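Local atomic coordinates of putative cytoplasmic protein (Salmonella typhimurium LT2, PDB entry 2Q02), a protein that is of unknown function but binds zinc and has a xylose isomerase-like TIM barrel fold, and is probably an isomerase. Residues 120-125 against 161-166; 200-205 against 214-219. One frame throughout, in Å; residues are numbered along the deposited sequence.

Interaction 1: residues 120-125 against 161-166; sequences EAIKRL and AGSPFK
One methyl group, CG2 of Ile122, touches three residues of 161-166 at once, and no hydrogen bond passes between the two segments. CG2 stands anti to its own backbone N, where it meets CB of Ser163 at 3.6 Å and CB of Ala161 at 3.7 Å. It also comes obliquely to the Phe165 ring, 4.2 Å from CD2. The far end of that ring lies by the next turn of the helix, with CZ 3.7 Å from the carbonyl O of Leu125 and CE2 by Leu125 CB. Outside this greasy centre, the extended Lys123 chain passes Ala161, its CG 3.5 Å from Ala161 O.

Ser163 turns its hydroxyl to other work: OG, anti to the backbone N (chi1 162°), accepts from Phe165 N at 2.9 Å in an ST turn and is hydrogen-bonded to Ser126 OG. Ser126 OG in turn bonds to the Ile122 carbonyl, a polar route from turn to helix. Phe129 and Leu104 also contact the Phe165 ring. Gly162, at positive phi, ends helix 151-161 in a Schellman motif, and the chain then enters strand 166-170: neighbouring outer helices packing beside a helix-to-strand turn, as in a TIM barrel.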
# COMPACT_ATOMS: atom_id res chain seq x y z
N GLU A 120 -13.60 -16.85 5.01
CA GLU A 120 -13.52 -17.09 6.44
C GLU A 120 -12.45 -16.22 7.12
O GLU A 120 -12.66 -15.67 8.20
CB GLU A 120 -13.24 -18.55 6.81
CG GLU A 120 -13.65 -18.88 8.26
CD GLU A 120 -15.16 -18.61 8.53
OE1 GLU A 120 -15.98 -18.74 7.57
OE2 GLU A 120 -15.54 -18.27 9.68
N ALA A 121 -11.30 -16.07 6.49
CA ALA A 121 -10.24 -15.21 7.06
C ALA A 121 -10.66 -13.73 7.13
O ALA A 121 -10.36 -13.03 8.09
CB ALA A 121 -8.92 -15.36 6.28
N ILE A 122 -11.34 -13.26 6.10
CA ILE A 122 -11.81 -11.89 6.07
C ILE A 122 -12.84 -11.67 7.18
O ILE A 122 -12.77 -10.64 7.87
CB ILE A 122 -12.38 -11.47 4.69
CG1 ILE A 122 -11.27 -11.40 3.65
CG2 ILE A 122 -13.04 -10.10 4.76
CD1 ILE A 122 -11.80 -11.34 2.23
N LYS A 123 -13.76 -12.62 7.37
CA LYS A 123 -14.77 -12.53 8.44
C LYS A 123 -14.12 -12.41 9.81
O LYS A 123 -14.46 -11.52 10.59
CB LYS A 123 -15.73 -13.74 8.46
CG LYS A 123 -16.81 -13.74 7.35
CD LYS A 123 -17.66 -15.02 7.39
CE LYS A 123 -18.87 -14.97 6.42
NZ LYS A 123 -19.37 -16.33 5.97
N ARG A 124 -13.21 -13.34 10.11
CA ARG A 124 -12.51 -13.37 11.39
C ARG A 124 -11.68 -12.11 11.64
O ARG A 124 -11.67 -11.55 12.74
CB ARG A 124 -11.58 -14.59 11.47
CG ARG A 124 -10.80 -14.64 12.79
CD ARG A 124 -10.13 -15.98 13.07
NE ARG A 124 -9.62 -16.02 14.44
CZ ARG A 124 -8.69 -16.87 14.89
NH1 ARG A 124 -8.12 -17.77 14.08
NH2 ARG A 124 -8.31 -16.80 16.17
N LEU A 125 -10.96 -11.68 10.61
CA LEU A 125 -10.15 -10.48 10.71
C LEU A 125 -11.01 -9.23 10.80
O LEU A 125 -10.59 -8.27 11.42
CB LEU A 125 -9.17 -10.35 9.53
CG LEU A 125 -7.99 -11.32 9.51
CD1 LEU A 125 -7.36 -11.40 8.14
CD2 LEU A 125 -6.94 -10.96 10.54
N ALA A 161 -18.11 -12.02 2.57
CA ALA A 161 -17.76 -11.98 3.99
C ALA A 161 -18.59 -10.98 4.81
O ALA A 161 -18.59 -11.04 6.05
CB ALA A 161 -16.28 -11.67 4.15
N GLY A 162 -19.31 -10.08 4.14
CA GLY A 162 -20.08 -9.03 4.80
C GLY A 162 -19.18 -8.05 5.55
O GLY A 162 -19.55 -7.55 6.62
N SER A 163 -18.00 -7.79 4.99
CA SER A 163 -16.94 -7.04 5.67
C SER A 163 -16.91 -5.58 5.24
O SER A 163 -17.20 -5.25 4.09
CB SER A 163 -15.60 -7.67 5.34
OG SER A 163 -14.50 -6.80 5.61
N PRO A 164 -16.53 -4.68 6.15
CA PRO A 164 -16.29 -3.27 5.77
C PRO A 164 -14.92 -3.01 5.13
O PRO A 164 -14.64 -1.87 4.75
CB PRO A 164 -16.31 -2.56 7.12
CG PRO A 164 -15.74 -3.59 8.07
CD PRO A 164 -16.29 -4.90 7.59
N PHE A 165 -14.08 -4.03 5.03
CA PHE A 165 -12.77 -3.90 4.40
C PHE A 165 -12.87 -3.40 2.99
O PHE A 165 -13.92 -3.51 2.34
CB PHE A 165 -12.01 -5.24 4.38
CG PHE A 165 -11.43 -5.67 5.71
CD1 PHE A 165 -11.70 -4.98 6.90
CD2 PHE A 165 -10.63 -6.80 5.77
CE1 PHE A 165 -11.17 -5.41 8.11
CE2 PHE A 165 -10.09 -7.23 6.97
CZ PHE A 165 -10.35 -6.53 8.15
N LYS A 166 -11.76 -2.81 2.52
CA LYS A 166 -11.65 -2.33 1.15
C LYS A 166 -10.39 -2.88 0.48
O LYS A 166 -9.49 -3.40 1.12
CB LYS A 166 -11.63 -0.80 1.12
CG LYS A 166 -12.99 -0.13 1.34
CD LYS A 166 -12.81 1.37 1.52
CE LYS A 166 -14.04 2.17 1.10
NZ LYS A 166 -15.04 2.38 2.17

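Interaction 2: residues 200-205 against 214-219; sequences GVEDTR and QRIMLS
Gly200 and Ile216 pair through both backbone groups, a single antiparallel, hydrogen-bonded bridge between two loop segments. Ile216 N gives a 2.8 Å bond to Gly200 O, nearly in line with the carbonyl. The return bond, Gly200 N to Ile216 O at 3.2 Å, arrives from above the carbonyl plane, 63° out of it. Two residues from the bridge on each segment, a water accepts from Glu202 N and donates to Gln214 O at 2.6 Å, while Val201 N is taken by Asp222.

Ser219 OG donates to Glu202 OE2 across a short 2.5 Å, on the anti side of the carboxylate, and is also bonded to Lys221 N. The Ile216 side chain crosses that of Glu202 at about a right angle, CD1 3.7 Å from Glu202 CG. At the other end Gln214 CD lies over one face of the Arg205 guanidinium, the amide turned 36° from its plane; Arg205 NH1 pairs instead with Asp203 OD1 at 2.8 Å, and Gln214 OE1 is held by Ala211 N.

Arg215 NE bonds to Ser199 OG, and NH2 to Glu245 and Asp170, both zinc ligands, a second-shell role. Both segments belong to the loop that follows strand 193-198 and precedes helix 226-235, with Met217 and Leu218 packed on helix 256-271 and on Phe244 of strand 242-244.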
# COMPACT_ATOMS: atom_id res chain seq x y z
N GLY A 200 6.88 3.03 -10.21
CA GLY A 200 7.20 2.81 -11.60
C GLY A 200 8.24 1.72 -11.73
O GLY A 200 8.97 1.45 -10.78
N VAL A 201 8.28 1.10 -12.90
CA VAL A 201 9.33 0.15 -13.28
C VAL A 201 9.81 0.54 -14.68
O VAL A 201 8.98 0.69 -15.57
CB VAL A 201 8.77 -1.27 -13.34
CG1 VAL A 201 9.64 -2.21 -14.17
CG2 VAL A 201 8.57 -1.79 -11.92
N GLU A 202 11.12 0.73 -14.86
CA GLU A 202 11.68 1.04 -16.19
C GLU A 202 12.26 -0.22 -16.84
O GLU A 202 12.49 -0.26 -18.05
CB GLU A 202 12.77 2.13 -16.06
CG GLU A 202 12.34 3.37 -15.28
CD GLU A 202 13.39 4.48 -15.25
OE1 GLU A 202 14.61 4.17 -15.33
OE2 GLU A 202 13.00 5.66 -15.16
N ASP A 203 12.45 -1.25 -16.00
CA ASP A 203 13.06 -2.52 -16.38
C ASP A 203 12.20 -3.28 -17.39
O ASP A 203 11.02 -3.58 -17.14
CB ASP A 203 13.27 -3.38 -15.13
CG ASP A 203 14.44 -4.36 -15.26
OD1 ASP A 203 14.33 -5.38 -15.98
OD2 ASP A 203 15.47 -4.11 -14.59
N THR A 204 12.84 -3.62 -18.50
CA THR A 204 12.18 -4.18 -19.67
C THR A 204 12.17 -5.71 -19.71
O THR A 204 11.77 -6.28 -20.74
CB THR A 204 12.93 -3.73 -20.93
OG1 THR A 204 14.31 -4.14 -20.83
CG2 THR A 204 12.84 -2.22 -21.07
N ARG A 205 12.62 -6.37 -18.63
CA ARG A 205 12.51 -7.83 -18.51
C ARG A 205 11.03 -8.24 -18.63
O ARG A 205 10.14 -7.44 -18.39
CB ARG A 205 13.11 -8.36 -17.19
CG ARG A 205 12.47 -7.78 -15.92
CD ARG A 205 12.54 -8.66 -14.67
NE ARG A 205 13.88 -8.97 -14.14
CZ ARG A 205 14.75 -8.10 -13.62
NH1 ARG A 205 14.48 -6.82 -13.60
NH2 ARG A 205 15.92 -8.51 -13.14
N GLN A 214 12.54 -4.17 -8.73
CA GLN A 214 12.52 -3.29 -9.91
C GLN A 214 11.65 -2.05 -9.69
O GLN A 214 11.59 -1.18 -10.55
CB GLN A 214 11.99 -4.03 -11.14
CG GLN A 214 12.95 -5.04 -11.76
CD GLN A 214 13.03 -6.35 -11.00
OE1 GLN A 214 12.05 -7.07 -10.85
NE2 GLN A 214 14.21 -6.67 -10.52
N ARG A 215 10.99 -1.97 -8.54
CA ARG A 215 10.01 -0.92 -8.33
C ARG A 215 10.71 0.33 -7.81
O ARG A 215 11.18 0.37 -6.67
CB ARG A 215 8.91 -1.37 -7.37
CG ARG A 215 7.98 -2.42 -7.97
CD ARG A 215 7.10 -3.01 -6.94
NE ARG A 215 6.18 -2.03 -6.41
CZ ARG A 215 5.24 -2.29 -5.49
NH1 ARG A 215 5.09 -3.52 -4.99
NH2 ARG A 215 4.45 -1.30 -5.07
N ILE A 216 10.75 1.34 -8.68
CA ILE A 216 11.33 2.64 -8.35
C ILE A 216 10.21 3.71 -8.36
O ILE A 216 9.11 3.45 -7.90
CB ILE A 216 12.53 2.96 -9.27
CG1 ILE A 216 12.12 3.06 -10.76
CG2 ILE A 216 13.57 1.89 -9.10
CD1 ILE A 216 13.30 3.31 -11.70
N MSE A 217 10.50 4.91 -8.82
CA MSE A 217 9.51 5.96 -8.87
C MSE A 217 9.08 6.25 -10.33
O MSE A 217 9.51 5.56 -11.27
CB MSE A 217 10.03 7.18 -8.11
CG MSE A 217 10.08 6.93 -6.60
SE MSE A 217 8.26 7.03 -5.75
CE MSE A 217 8.12 8.96 -5.72
N LEU A 218 8.18 7.23 -10.50
CA LEU A 218 7.54 7.45 -11.79
C LEU A 218 8.43 8.25 -12.72
O LEU A 218 8.94 9.28 -12.33
CB LEU A 218 6.18 8.14 -11.62
CG LEU A 218 5.18 7.33 -10.75
CD1 LEU A 218 3.79 8.01 -10.69
CD2 LEU A 218 5.06 5.90 -11.23
N SER A 219 8.64 7.74 -13.92
CA SER A 219 9.34 8.51 -14.95
C SER A 219 8.59 8.36 -16.27
O SER A 219 7.56 7.67 -16.35
CB SER A 219 10.79 8.04 -15.09
OG SER A 219 10.89 6.87 -15.89
O HOH W 1 13.03 -0.62 -12.69

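Interaction 1 closes in sequence before interaction 2 opens, and the two lie on opposite sides of the chain's centre, with centres about 33 Å apart and nearest atoms about 15 Å apart. They share no helix and do not touch; what joins them is the closed eight-stranded barrel. Segment 161-166 feeds strand 166-170, which ends at the zinc ligand Asp170 and runs beside strand 193-198, the strand that leads into 200-205. Interaction 1 therefore lies where a strand enters the barrel, among the outer helices, whereas interaction 2 lies past a strand's exit, where Arg215 reaches the metal site. One belongs to the scaffold, the other to the rim of the zinc pocket.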